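Local coordinates for putative uncharacterized protein (PDB 2WUS) that belongs to the RodZ membrane proteins, which probably tie the cell-shape cytoskeleton to the membrane through a helix-turn-helix domain of the DNA-binding type, at residues S2-E7 / K80-E85; E10-K15 / E63-S68; Y53-I58 / K74-G79. One frame throughout, in Å; residues are numbered along the deposited sequence.

In the fold
The three contacts join helix 3-17, helix 51-64 and helix 69-84 in pairs, a compact example of how a small all-helical domain is closed. Contact 1 brings the start of helix 3-17 to the end of helix 69-84 and so encloses nearly the whole modelled chain. Contacts 2 and 3 are both nested inside it, and their segments alternate along the sequence. Contact 2 joins helix 3-17 to the end of helix 51-64 and the turn beyond; contact 3 pairs helix 51-64 with helix 69-84. Between centres, contacts 1 and 2 lie about 18 Å apart, 1 and 3 about 11 Å, 2 and 3 about 13 Å. The last helix is thereby packed against both the first helix and helix 51-64.

Contact 1: residues S2-E7 / K80-E85; sequences SEKWKE and KEEVAE
Helix 3-7 and helix 80-84 run nearly antiparallel, 156° apart in direction with 9.5 Å between their axes, and the backbones come nearest where Ser2 faces Glu82. The side chain of Glu82 carries the contact. Its CG stands anti to the backbone N (chi1 180°) and the rest of the chain is extended, which delivers the carboxylate to the first turn of helix 3-17. There OE2 accepts a hydrogen bond from Lys4 N at 3.1 Å, met on the syn side, 29° out of the carboxylate plane. An acid placed against the backbone N-H groups at a helix start is probably stabilised by the partial positive charge there. The aliphatic part of Lys4 crosses Glu82 at about a right angle, with Lys4 CB 3.4 Å from Glu82 OE2. Glu3 brings a like charge, its OE2 4.3 Å from Glu82 OE1, which would oppose part of that gain. An apolar touch joins Ser2 CB to Val83 CG2 at 4.2 Å. The indole NE1 of Trp5 comes within 3.8 Å of Lys80 N, but its hydrogen bond goes to the carbonyl of Tyr76. The polar ends of Lys4 and Trp5 thus find their partners earlier on helix 69-84, Lys4 NZ in a salt bridge with Glu78, and the start of helix 3-17 is held against the part of helix 69-84 just before Lys80.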
loop_
_atom_site.group_PDB
_atom_site.type_symbol
_atom_site.label_atom_id
_atom_site.label_comp_id
_atom_site.label_asym_id
_atom_site.label_seq_id
_atom_site.Cartn_x
_atom_site.Cartn_y
_atom_site.Cartn_z
ATOM N N SER C 2 19.939 -4.485 -21.597
ATOM C CA SER C 2 20.221 -5.575 -22.529
ATOM C C SER C 2 21.702 -5.946 -22.494
ATOM O O SER C 2 22.071 -7.028 -22.031
ATOM C CB SER C 2 19.785 -5.207 -23.951
ATOM O OG SER C 2 20.019 -6.276 -24.854
ATOM N N GLU C 3 22.554 -5.057 -22.988
ATOM C CA GLU C 3 23.983 -5.244 -22.798
ATOM C C GLU C 3 24.258 -5.052 -21.318
ATOM O O GLU C 3 25.016 -5.804 -20.713
ATOM C CB GLU C 3 24.793 -4.269 -23.657
ATOM C CG GLU C 3 25.177 -4.828 -25.037
ATOM C CD GLU C 3 24.093 -5.714 -25.660
ATOM O OE1 GLU C 3 24.425 -6.844 -26.092
ATOM O OE2 GLU C 3 22.916 -5.287 -25.719
ATOM N N LYS C 4 23.594 -4.064 -20.729
ATOM C CA LYS C 4 23.701 -3.818 -19.298
ATOM C C LYS C 4 23.121 -4.947 -18.433
ATOM O O LYS C 4 23.600 -5.176 -17.321
ATOM C CB LYS C 4 23.061 -2.478 -18.941
ATOM C CG LYS C 4 24.076 -1.432 -18.536
ATOM C CD LYS C 4 24.014 -0.214 -19.433
ATOM C CE LYS C 4 25.386 0.438 -19.564
ATOM N NZ LYS C 4 26.051 0.649 -18.246
ATOM N N TRP C 5 22.091 -5.634 -18.931
ATOM C CA TRP C 5 21.568 -6.834 -18.268
ATOM C C TRP C 5 22.628 -7.946 -18.300
ATOM O O TRP C 5 22.887 -8.609 -17.291
ATOM C CB TRP C 5 20.290 -7.347 -18.947
ATOM C CG TRP C 5 19.033 -6.568 -18.697
ATOM C CD1 TRP C 5 18.875 -5.490 -17.861
ATOM C CD2 TRP C 5 17.738 -6.793 -19.275
ATOM N NE1 TRP C 5 17.573 -5.045 -17.894
ATOM C CE2 TRP C 5 16.853 -5.848 -18.767
ATOM C CE3 TRP C 5 17.251 -7.742 -20.196
ATOM C CZ2 TRP C 5 15.510 -5.790 -19.116
ATOM C CZ3 TRP C 5 15.910 -7.684 -20.551
ATOM C CH2 TRP C 5 15.059 -6.723 -20.014
ATOM N N LYS C 6 23.223 -8.147 -19.475
ATOM C CA LYS C 6 24.242 -9.170 -19.659
ATOM C C LYS C 6 25.356 -8.977 -18.647
ATOM O O LYS C 6 25.786 -9.925 -17.998
ATOM C CB LYS C 6 24.805 -9.120 -21.076
ATOM C CG LYS C 6 23.936 -9.793 -22.122
ATOM C CD LYS C 6 24.700 -9.968 -23.434
ATOM C CE LYS C 6 23.794 -10.496 -24.528
ATOM N NZ LYS C 6 23.249 -11.838 -24.185
ATOM N N GLU C 7 25.806 -7.736 -18.518
ATOM C CA GLU C 7 26.830 -7.370 -17.552
ATOM C C GLU C 7 26.297 -7.525 -16.132
ATOM O O GLU C 7 27.053 -7.691 -15.173
ATOM C CB GLU C 7 27.286 -5.934 -17.795
ATOM C CG GLU C 7 26.597 -4.911 -16.930
ATOM C CD GLU C 7 27.064 -3.492 -17.225
ATOM O OE1 GLU C 7 26.873 -3.033 -18.380
ATOM O OE2 GLU C 7 27.619 -2.838 -16.305
ATOM N N LYS C 80 16.610 -1.531 -18.849
ATOM C CA LYS C 80 15.249 -1.383 -19.333
ATOM C C LYS C 80 15.202 -0.214 -20.307
ATOM O O LYS C 80 14.657 -0.335 -21.404
ATOM C CB LYS C 80 14.280 -1.171 -18.162
ATOM C CG LYS C 80 12.805 -1.316 -18.524
ATOM C CD LYS C 80 11.893 -0.952 -17.357
ATOM C CE LYS C 80 10.491 -0.603 -17.852
ATOM N NZ LYS C 80 9.612 -0.072 -16.769
ATOM N N GLU C 81 15.797 0.906 -19.902
ATOM C CA GLU C 81 15.866 2.099 -20.739
ATOM C C GLU C 81 16.743 1.832 -21.958
ATOM O O GLU C 81 16.658 2.538 -22.961
ATOM C CB GLU C 81 16.406 3.288 -19.935
ATOM C CG GLU C 81 15.448 4.478 -19.835
ATOM C CD GLU C 81 15.841 5.465 -18.737
ATOM O OE1 GLU C 81 15.604 6.686 -18.906
ATOM O OE2 GLU C 81 16.390 5.017 -17.705
ATOM N N GLU C 82 17.580 0.799 -21.872
ATOM C CA GLU C 82 18.411 0.391 -23.008
ATOM C C GLU C 82 17.624 -0.367 -24.086
ATOM O O GLU C 82 18.034 -0.412 -25.246
ATOM C CB GLU C 82 19.623 -0.430 -22.549
ATOM C CG GLU C 82 20.518 -0.892 -23.698
ATOM C CD GLU C 82 21.900 -1.342 -23.241
ATOM O OE1 GLU C 82 22.835 -1.297 -24.072
ATOM O OE2 GLU C 82 22.055 -1.734 -22.059
ATOM N N VAL C 83 16.501 -0.964 -23.701
ATOM C CA VAL C 83 15.601 -1.573 -24.674
ATOM C C VAL C 83 14.563 -0.533 -25.089
ATOM O O VAL C 83 14.111 -0.494 -26.237
ATOM C CB VAL C 83 14.889 -2.807 -24.100
ATOM C CG1 VAL C 83 14.108 -3.506 -25.198
ATOM C CG2 VAL C 83 15.897 -3.758 -23.466
ATOM N N ALA C 84 14.199 0.312 -24.129
ATOM C CA ALA C 84 13.305 1.432 -24.360
ATOM C C ALA C 84 13.826 2.295 -25.508
ATOM O O ALA C 84 13.258 2.289 -26.607
ATOM C CB ALA C 84 13.179 2.264 -23.083
ATOM N N GLU C 85 14.904 3.034 -25.234
ATOM C CA GLU C 85 15.570 3.879 -26.225
ATOM C C GLU C 85 15.638 3.154 -27.574
ATOM O O GLU C 85 15.557 3.785 -28.629
ATOM C CB GLU C 85 16.982 4.281 -25.731
ATOM C CG GLU C 85 17.761 5.272 -26.633
ATOM C CD GLU C 85 19.202 5.558 -26.159
ATOM O OE1 GLU C 85 20.053 5.922 -27.007
ATOM O OE2 GLU C 85 19.484 5.424 -24.947
#

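Contact 2: residues E10-K15 / E63-S68; sequences ETFRKK and EFLELS
Within the helix-turn-helix domain, Lys15, Phe12 and Thr11 on helix 3-17 pack against Leu65, Glu66 and Leu67, in the turn that leaves helix 51-64 and leads to helix 69-84. Lys15 and Leu65 are the nearest pair of backbones, 6.8 Å apart at CA. The Lys15 side chain slides past Leu67 in the opposite direction, its CG 3.6 Å from Leu67 CD1, and past Leu65 in the same manner, its CD 3.9 Å from Leu65 CB. Bends at its last three torsions then bring NZ to Glu66, whose OE2 lies 3.2 Å away in a salt bridge with a weak hydrogen bond. The bond is weak and Glu66 poorly ordered, so this charge pair is probably a loose one at the surface. Glu66 also touches Arg19.

Leu65 is where the chain first leaves helical geometry, and Ser68 takes the N-cap position of the next helix; helix 3-17 thus packs on the short connection between two helices of the fold. Phe12 adds the aromatic part of the packing. Leu65 CD1 meets the Phe12 ring at its edge, in the ring plane, 3.9 Å from Phe12 CD1. Leu67 CD2 approaches that same CD1 obliquely at 3.8 Å. Phe12 CG stands anti to the carbonyl carbon (chi1 -82°), and the ring ends near Leu65 and Leu67; it also stacks with Tyr61 and touches Ile58 of helix 51-64. An alanine in place of Lys15 would probably cost Glu66 this opposite charge and uncover the side of Leu67 on which CG now rests. One turn before Lys15, Thr11 CG2 adds a looser touch to Leu67 CD1, while its OG1 is bonded to the carbonyl of Glu7.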
loop_
_atom_site.group_PDB
_atom_site.type_symbol
_atom_site.label_atom_id
_atom_site.label_comp_id
_atom_site.label_asym_id
_atom_site.label_seq_id
_atom_site.Cartn_x
_atom_site.Cartn_y
_atom_site.Cartn_z
ATOM N N GLU C 10 26.440 -11.208 -15.604
ATOM C CA GLU C 10 27.859 -11.519 -15.639
ATOM C C GLU C 10 28.482 -11.269 -14.281
ATOM O O GLU C 10 29.367 -12.001 -13.862
ATOM C CB GLU C 10 28.569 -10.681 -16.687
ATOM C CG GLU C 10 29.491 -11.454 -17.605
ATOM C CD GLU C 10 30.072 -10.557 -18.690
ATOM O OE1 GLU C 10 30.779 -9.578 -18.350
ATOM O OE2 GLU C 10 29.814 -10.821 -19.885
ATOM N N THR C 11 28.024 -10.237 -13.587
ATOM C CA THR C 11 28.585 -9.943 -12.279
ATOM C C THR C 11 28.117 -10.983 -11.279
ATOM O O THR C 11 28.889 -11.427 -10.422
ATOM C CB THR C 11 28.217 -8.530 -11.784
ATOM O OG1 THR C 11 28.522 -7.575 -12.803
ATOM C CG2 THR C 11 29.007 -8.176 -10.526
ATOM N N PHE C 12 26.846 -11.362 -11.398
ATOM C CA PHE C 12 26.253 -12.397 -10.554
ATOM C C PHE C 12 26.997 -13.710 -10.707
ATOM O O PHE C 12 27.449 -14.287 -9.714
ATOM C CB PHE C 12 24.782 -12.631 -10.913
ATOM C CG PHE C 12 23.832 -11.654 -10.286
ATOM C CD1 PHE C 12 23.792 -11.489 -8.912
ATOM C CD2 PHE C 12 22.957 -10.916 -11.073
ATOM C CE1 PHE C 12 22.914 -10.599 -8.335
ATOM C CE2 PHE C 12 22.081 -10.028 -10.502
ATOM C CZ PHE C 12 22.059 -9.867 -9.129
ATOM N N ARG C 13 27.102 -14.186 -11.950
ATOM C CA ARG C 13 27.787 -15.444 -12.218
ATOM C C ARG C 13 29.158 -15.379 -11.588
ATOM O O ARG C 13 29.520 -16.242 -10.790
ATOM C CB ARG C 13 27.906 -15.719 -13.720
ATOM C CG ARG C 13 28.866 -16.861 -14.096
ATOM C CD ARG C 13 28.598 -17.416 -15.512
ATOM N NE ARG C 13 27.665 -18.553 -15.498
ATOM C CZ ARG C 13 26.983 -19.010 -16.552
ATOM N NH1 ARG C 13 26.168 -20.051 -16.407
ATOM N NH2 ARG C 13 27.099 -18.435 -17.745
ATOM N N LYS C 14 29.896 -14.324 -11.921
ATOM C CA LYS C 14 31.277 -14.167 -11.476
ATOM C C LYS C 14 31.410 -14.158 -9.959
ATOM O O LYS C 14 32.374 -14.702 -9.406
ATOM C CB LYS C 14 31.902 -12.901 -12.071
ATOM C CG LYS C 14 33.280 -12.570 -11.515
ATOM C CD LYS C 14 33.847 -11.310 -12.154
ATOM C CE LYS C 14 35.152 -10.883 -11.493
ATOM N NZ LYS C 14 35.645 -9.582 -12.039
ATOM N N LYS C 15 30.440 -13.545 -9.289
ATOM C CA LYS C 15 30.505 -13.394 -7.843
ATOM C C LYS C 15 30.079 -14.668 -7.128
ATOM O O LYS C 15 30.499 -14.935 -6.001
ATOM C CB LYS C 15 29.630 -12.230 -7.394
ATOM C CG LYS C 15 30.218 -11.430 -6.261
ATOM C CD LYS C 15 30.191 -12.181 -4.962
ATOM C CE LYS C 15 31.410 -11.817 -4.126
ATOM N NZ LYS C 15 31.722 -10.358 -4.171
ATOM N N GLU C 63 21.770 -9.778 -2.311
ATOM C CA GLU C 63 21.912 -9.807 -0.863
ATOM C C GLU C 63 22.573 -11.102 -0.423
ATOM O O GLU C 63 23.312 -11.124 0.559
ATOM C CB GLU C 63 20.544 -9.693 -0.190
ATOM C CG GLU C 63 19.911 -8.297 -0.216
ATOM C CD GLU C 63 18.625 -8.224 0.613
ATOM O OE1 GLU C 63 17.852 -7.253 0.450
ATOM O OE2 GLU C 63 18.387 -9.146 1.427
ATOM N N PHE C 64 22.285 -12.178 -1.155
ATOM C CA PHE C 64 22.873 -13.494 -0.913
ATOM C C PHE C 64 24.377 -13.543 -1.202
ATOM O O PHE C 64 25.134 -14.169 -0.466
ATOM C CB PHE C 64 22.156 -14.550 -1.752
ATOM C CG PHE C 64 22.854 -15.879 -1.782
ATOM C CD1 PHE C 64 23.017 -16.621 -0.616
ATOM C CD2 PHE C 64 23.341 -16.391 -2.977
ATOM C CE1 PHE C 64 23.658 -17.832 -0.638
ATOM C CE2 PHE C 64 23.990 -17.618 -3.009
ATOM C CZ PHE C 64 24.145 -18.337 -1.838
ATOM N N LEU C 65 24.787 -12.906 -2.294
ATOM C CA LEU C 65 26.197 -12.710 -2.618
ATOM C C LEU C 65 26.647 -11.397 -1.978
ATOM O O LEU C 65 25.856 -10.712 -1.344
ATOM C CB LEU C 65 26.380 -12.674 -4.134
ATOM C CG LEU C 65 25.738 -13.846 -4.897
ATOM C CD1 LEU C 65 25.834 -13.657 -6.405
ATOM C CD2 LEU C 65 26.338 -15.180 -4.495
ATOM N N GLU C 66 27.908 -11.030 -2.117
ATOM C CA GLU C 66 28.391 -9.840 -1.416
ATOM C C GLU C 66 27.870 -8.561 -2.062
ATOM O O GLU C 66 28.180 -7.464 -1.607
ATOM C CB GLU C 66 29.933 -9.824 -1.381
ATOM C CG GLU C 66 30.572 -8.751 -0.482
ATOM C CD GLU C 66 31.142 -7.553 -1.256
ATOM O OE1 GLU C 66 31.327 -6.477 -0.642
ATOM O OE2 GLU C 66 31.409 -7.680 -2.472
ATOM N N LEU C 67 27.079 -8.701 -3.120
ATOM C CA LEU C 67 26.811 -7.574 -4.020
ATOM C C LEU C 67 26.045 -6.390 -3.405
ATOM O O LEU C 67 25.350 -6.550 -2.399
ATOM C CB LEU C 67 26.091 -8.062 -5.277
ATOM C CG LEU C 67 26.949 -8.476 -6.472
ATOM C CD1 LEU C 67 28.410 -8.323 -6.135
ATOM C CD2 LEU C 67 26.623 -9.912 -6.886
ATOM N N SER C 68 26.176 -5.209 -4.019
ATOM C CA SER C 68 25.337 -4.052 -3.666
ATOM C C SER C 68 23.959 -4.050 -4.354
ATOM O O SER C 68 23.850 -3.792 -5.554
ATOM C CB SER C 68 26.045 -2.741 -3.990
ATOM O OG SER C 68 25.126 -1.663 -3.896
#

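Contact 3: residues Y53-I58 / K74-G79; sequences YIKSYI and KLYEEG
Tyr76 lays its ring among three side chains of helix 51-64: Ile54, Lys55 and Ile58. Over one face stands Ile54 CG2, 3.9 Å above the plane and offset toward the rim, with Tyr76 CZ and CE1 its nearest ring atoms. Lys55 CG approaches obliquely at 3.5 Å from Tyr76 CE2, close also to CD2, and its CD follows near the same CE2. Ile58 CD1 reaches the root of the tyrosine, 3.7 Å from Tyr76 CB and equally near CG. Each of the three crosses Tyr76 at about a right angle. Tyr76 CG stands anti to the backbone N (chi1 170°) on a CB that faces the other helix, so the ring starts out on that side.

The two segments, 53-58 and 74-79, run at 143° to each other with 11.0 Å between axes, a wide spacing that the large tyrosine bridges. Ile58 also touches Leu8 and Phe12 of helix 3-17, and Trp5 of that helix meets the Tyr76 ring with its plane turned by about 15°, so three helices share this part of the buried core.

At the margin, Lys55 NZ donates to Glu77 OE1 at 2.6 Å, on the syn lone pair of the carboxylate. Bends at chi3 and chi4 of the lysine and at chi2 of the glutamate bring the charges together. Glu51 brings a like charge close to Glu77, a repulsion that the lysine would probably help to offset. An acidic residue of another protein chain is a long, weak partner of Lys55 NZ, and that chain also packs on Tyr53, Ser56 and Tyr57. The chemistry implies a division of labour: apolar atoms pack on the tyrosine, and one lysine lends its methylenes to that packing and its charge to the salt bridge beside the neighbouring protein.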
loop_
_atom_site.group_PDB
_atom_site.type_symbol
_atom_site.label_atom_id
_atom_site.label_comp_id
_atom_site.label_asym_id
_atom_site.label_seq_id
_atom_site.Cartn_x
_atom_site.Cartn_y
_atom_site.Cartn_z
ATOM N N TYR C 53 8.478 -8.779 -9.556
ATOM C CA TYR C 53 9.127 -9.962 -9.041
ATOM C C TYR C 53 10.567 -10.129 -9.571
ATOM O O TYR C 53 11.442 -10.636 -8.868
ATOM C CB TYR C 53 8.260 -11.167 -9.343
ATOM C CG TYR C 53 6.970 -11.204 -8.566
ATOM C CD1 TYR C 53 6.966 -11.089 -7.179
ATOM C CD2 TYR C 53 5.743 -11.399 -9.208
ATOM C CE1 TYR C 53 5.776 -11.149 -6.460
ATOM C CE2 TYR C 53 4.548 -11.453 -8.487
ATOM C CZ TYR C 53 4.573 -11.321 -7.125
ATOM O OH TYR C 53 3.407 -11.390 -6.407
ATOM N N ILE C 54 10.818 -9.690 -10.800
ATOM C CA ILE C 54 12.174 -9.728 -11.333
ATOM C C ILE C 54 13.091 -8.857 -10.504
ATOM O O ILE C 54 14.256 -9.181 -10.287
ATOM C CB ILE C 54 12.258 -9.209 -12.763
ATOM C CG1 ILE C 54 11.676 -10.230 -13.734
ATOM C CG2 ILE C 54 13.690 -8.943 -13.112
ATOM C CD1 ILE C 54 11.346 -9.651 -15.093
ATOM N N LYS C 55 12.566 -7.731 -10.052
ATOM C CA LYS C 55 13.390 -6.798 -9.320
ATOM C C LYS C 55 13.618 -7.324 -7.915
ATOM O O LYS C 55 14.500 -6.843 -7.209
ATOM C CB LYS C 55 12.766 -5.395 -9.319
ATOM C CG LYS C 55 12.876 -4.674 -10.643
ATOM C CD LYS C 55 11.727 -3.692 -10.866
ATOM C CE LYS C 55 11.783 -2.505 -9.920
ATOM N NZ LYS C 55 12.920 -1.576 -10.198
ATOM N N SER C 56 12.832 -8.321 -7.513
ATOM C CA SER C 56 12.984 -8.872 -6.171
ATOM C C SER C 56 13.966 -10.051 -6.154
ATOM O O SER C 56 14.669 -10.243 -5.164
ATOM C CB SER C 56 11.624 -9.200 -5.515
ATOM O OG SER C 56 11.226 -10.556 -5.689
ATOM N N TYR C 57 14.031 -10.819 -7.248
ATOM C CA TYR C 57 15.066 -11.847 -7.398
ATOM C C TYR C 57 16.424 -11.165 -7.387
ATOM O O TYR C 57 17.344 -11.599 -6.703
ATOM C CB TYR C 57 14.944 -12.615 -8.716
ATOM C CG TYR C 57 13.649 -13.330 -8.931
ATOM C CD1 TYR C 57 13.091 -13.414 -10.191
ATOM C CD2 TYR C 57 12.978 -13.919 -7.876
ATOM C CE1 TYR C 57 11.904 -14.054 -10.397
ATOM C CE2 TYR C 57 11.783 -14.575 -8.075
ATOM C CZ TYR C 57 11.257 -14.632 -9.339
ATOM O OH TYR C 57 10.071 -15.268 -9.542
ATOM N N ILE C 58 16.543 -10.107 -8.176
ATOM C CA ILE C 58 17.766 -9.325 -8.239
ATOM C C ILE C 58 18.198 -8.833 -6.865
ATOM O O ILE C 58 19.373 -8.950 -6.495
ATOM C CB ILE C 58 17.613 -8.135 -9.202
ATOM C CG1 ILE C 58 17.295 -8.671 -10.598
ATOM C CG2 ILE C 58 18.870 -7.290 -9.211
ATOM C CD1 ILE C 58 17.145 -7.628 -11.636
ATOM N N LYS C 74 20.037 -0.689 -10.162
ATOM C CA LYS C 74 20.426 0.394 -11.054
ATOM C C LYS C 74 20.756 -0.158 -12.442
ATOM O O LYS C 74 20.239 0.317 -13.446
ATOM C CB LYS C 74 21.617 1.163 -10.472
ATOM C CG LYS C 74 21.744 2.601 -10.952
ATOM C CD LYS C 74 23.068 2.833 -11.671
ATOM C CE LYS C 74 23.136 4.239 -12.282
ATOM N NZ LYS C 74 24.440 4.537 -12.961
ATOM N N LEU C 75 21.615 -1.169 -12.499
ATOM C CA LEU C 75 21.904 -1.823 -13.766
ATOM C C LEU C 75 20.624 -2.337 -14.406
ATOM O O LEU C 75 20.377 -2.084 -15.586
ATOM C CB LEU C 75 22.863 -2.992 -13.572
ATOM C CG LEU C 75 24.354 -2.724 -13.654
ATOM C CD1 LEU C 75 25.084 -4.039 -13.467
ATOM C CD2 LEU C 75 24.673 -2.117 -15.000
ATOM N N TYR C 76 19.816 -3.074 -13.643
ATOM C CA TYR C 76 18.618 -3.636 -14.236
ATOM C C TYR C 76 17.846 -2.514 -14.916
ATOM O O TYR C 76 17.334 -2.691 -16.015
ATOM C CB TYR C 76 17.729 -4.397 -13.237
ATOM C CG TYR C 76 16.378 -4.759 -13.844
ATOM C CD1 TYR C 76 16.296 -5.633 -14.917
ATOM C CD2 TYR C 76 15.195 -4.202 -13.377
ATOM C CE1 TYR C 76 15.080 -5.958 -15.501
ATOM C CE2 TYR C 76 13.969 -4.525 -13.956
ATOM C CZ TYR C 76 13.921 -5.407 -15.021
ATOM O OH TYR C 76 12.725 -5.745 -15.620
ATOM N N GLU C 77 17.804 -1.348 -14.277
ATOM C CA GLU C 77 16.981 -0.238 -14.772
ATOM C C GLU C 77 17.587 0.497 -15.972
ATOM O O GLU C 77 16.864 0.923 -16.873
ATOM C CB GLU C 77 16.610 0.739 -13.645
ATOM C CG GLU C 77 15.155 1.235 -13.700
ATOM C CD GLU C 77 14.137 0.172 -13.285
ATOM O OE1 GLU C 77 14.019 -0.101 -12.071
ATOM O OE2 GLU C 77 13.446 -0.381 -14.171
ATOM N N GLU C 78 18.909 0.638 -15.987
ATOM C CA GLU C 78 19.587 1.111 -17.184
ATOM C C GLU C 78 19.212 0.150 -18.307
ATOM O O GLU C 78 18.965 0.556 -19.442
ATOM C CB GLU C 78 21.108 1.100 -17.007
ATOM C CG GLU C 78 21.674 1.901 -15.834
ATOM C CD GLU C 78 23.206 1.824 -15.758
ATOM O OE1 GLU C 78 23.772 1.945 -14.647
ATOM O OE2 GLU C 78 23.849 1.633 -16.814
ATOM N N GLY C 79 19.170 -1.137 -17.975
ATOM C CA GLY C 79 18.929 -2.162 -18.970
ATOM C C GLY C 79 17.581 -1.986 -19.633
ATOM O O GLY C 79 17.414 -2.254 -20.822
#